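PDB 6WQV: endoglucanase from Ruminococcus champanellensis, which probably hydrolyses internal beta-1,4 linkages of cellulose and related plant polysaccharides such as xylan, as a broad-specificity family 5 endoglucanase. Local coordinates for residues N129-K132 with D133-N136. Residues are numbered along the deposited sequence; the frame is centred on the assembly and turned at random.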
# COMPACT_ATOMS: atom_id res chain seq x y z
N ASN A 129 11.09 20.88 -6.33
CA ASN A 129 11.28 21.35 -7.69
C ASN A 129 12.66 21.00 -8.21
O ASN A 129 12.84 20.72 -9.40
CB ASN A 129 11.08 22.86 -7.76
CG ASN A 129 9.63 23.26 -7.66
OD1 ASN A 129 8.74 22.47 -7.94
ND2 ASN A 129 9.39 24.50 -7.25
N ALA A 130 13.67 21.02 -7.33
CA ALA A 130 15.03 20.76 -7.76
C ALA A 130 15.21 19.32 -8.23
O ALA A 130 16.05 19.06 -9.11
CB ALA A 130 16.01 21.07 -6.63
N GLN A 131 14.45 18.38 -7.67
CA GLN A 131 14.57 16.97 -8.04
C GLN A 131 13.52 16.53 -9.05
O GLN A 131 13.65 15.43 -9.61
CB GLN A 131 14.48 16.10 -6.79
CG GLN A 131 15.70 16.23 -5.88
CD GLN A 131 16.95 15.65 -6.53
OE1 GLN A 131 16.89 14.63 -7.21
NE2 GLN A 131 18.08 16.32 -6.33
N LYS A 132 12.53 17.37 -9.33
CA LYS A 132 11.33 16.94 -10.06
C LYS A 132 11.64 16.28 -11.39
O LYS A 132 11.11 15.20 -11.69
CB LYS A 132 10.44 18.17 -10.27
CG LYS A 132 9.16 17.92 -11.01
CD LYS A 132 8.44 19.24 -11.19
CE LYS A 132 7.19 19.11 -12.04
NZ LYS A 132 6.50 20.42 -12.20
N ASP A 133 12.45 16.92 -12.24
CA ASP A 133 12.69 16.37 -13.57
C ASP A 133 13.40 15.02 -13.48
O ASP A 133 13.04 14.07 -14.19
CB ASP A 133 13.51 17.34 -14.41
CG ASP A 133 12.73 18.59 -14.80
OD1 ASP A 133 11.49 18.61 -14.62
OD2 ASP A 133 13.37 19.55 -15.28
N SER A 134 14.41 14.91 -12.61
CA SER A 134 15.14 13.66 -12.43
C SER A 134 14.22 12.57 -11.92
O SER A 134 14.26 11.42 -12.39
CB SER A 134 16.29 13.89 -11.46
OG SER A 134 16.98 12.70 -11.14
N VAL A 135 13.37 12.90 -10.95
CA VAL A 135 12.48 11.90 -10.36
C VAL A 135 11.45 11.44 -11.38
O VAL A 135 11.16 10.24 -11.49
CB VAL A 135 11.84 12.45 -9.08
CG1 VAL A 135 10.80 11.48 -8.56
CG2 VAL A 135 12.90 12.72 -8.03
N ASN A 136 10.86 12.38 -12.13
CA ASN A 136 9.89 11.99 -13.15
C ASN A 136 10.52 11.06 -14.17
O ASN A 136 9.89 10.09 -14.62
CB ASN A 136 9.29 13.22 -13.81
CG ASN A 136 8.06 13.73 -13.09
OD1 ASN A 136 7.25 12.95 -12.58
ND2 ASN A 136 7.90 15.05 -13.04
O HOH W 1 13.94 19.47 -11.65
O HOH W 2 15.85 17.33 -11.57
O HOH W 3 18.58 14.02 -9.13
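Near the start of helix 129-149, water-bridged pairs give way to direct i to i+4 bonds where Gln131 and Lys132 meet Val135 and Asn136. Val135 N donates to Gln131 O at 2.9 Å, and Asn136 N to Lys132 O, also at 2.9 Å and nearly straight, with an N-H...O angle of 167°. In the two pairs just before, Asn129 with Asp133 and Ala130 with Ser134, a water takes the place of the direct bond: one donates to Asn129 O and accepts from Asp133 N (3.0 Å), while a second joins Ala130 O to Ser134 N in the same manner. The carbonyls and N-H groups of these widened pairs thus keep water partners. This helix is the crossover between barrel strands 113-117 and 157-160 in the TIM barrel of the GH5 fold, and one flank packs against the neighbouring helix 179-197. Val135, apolar and compact, suits its buried place between that helix (Tyr188) and the loop residues Trp124 and Leu125; its CG2, beside its own backbone N, reaches Gln131 CB at 3.9 Å. The short hydroxyl of exposed Ser134 and the amide of partly exposed Gln131, its chain bent at chi2 (-68°), share a third water, which donates to Gln131 OE1 at 2.6 Å and lies 2.9 Å from Ser134 OG. Lys132 runs fully extended, CG anti to the backbone N (chi1 180°), alongside Asn136, and its CG lies 3.7 Å from Asn136 ND2. The amide of Asn136 can both give and take a bond, and does so with helix 179-197: ND2 pairs with Ser187 OG and OD1 with Thr191 OG1.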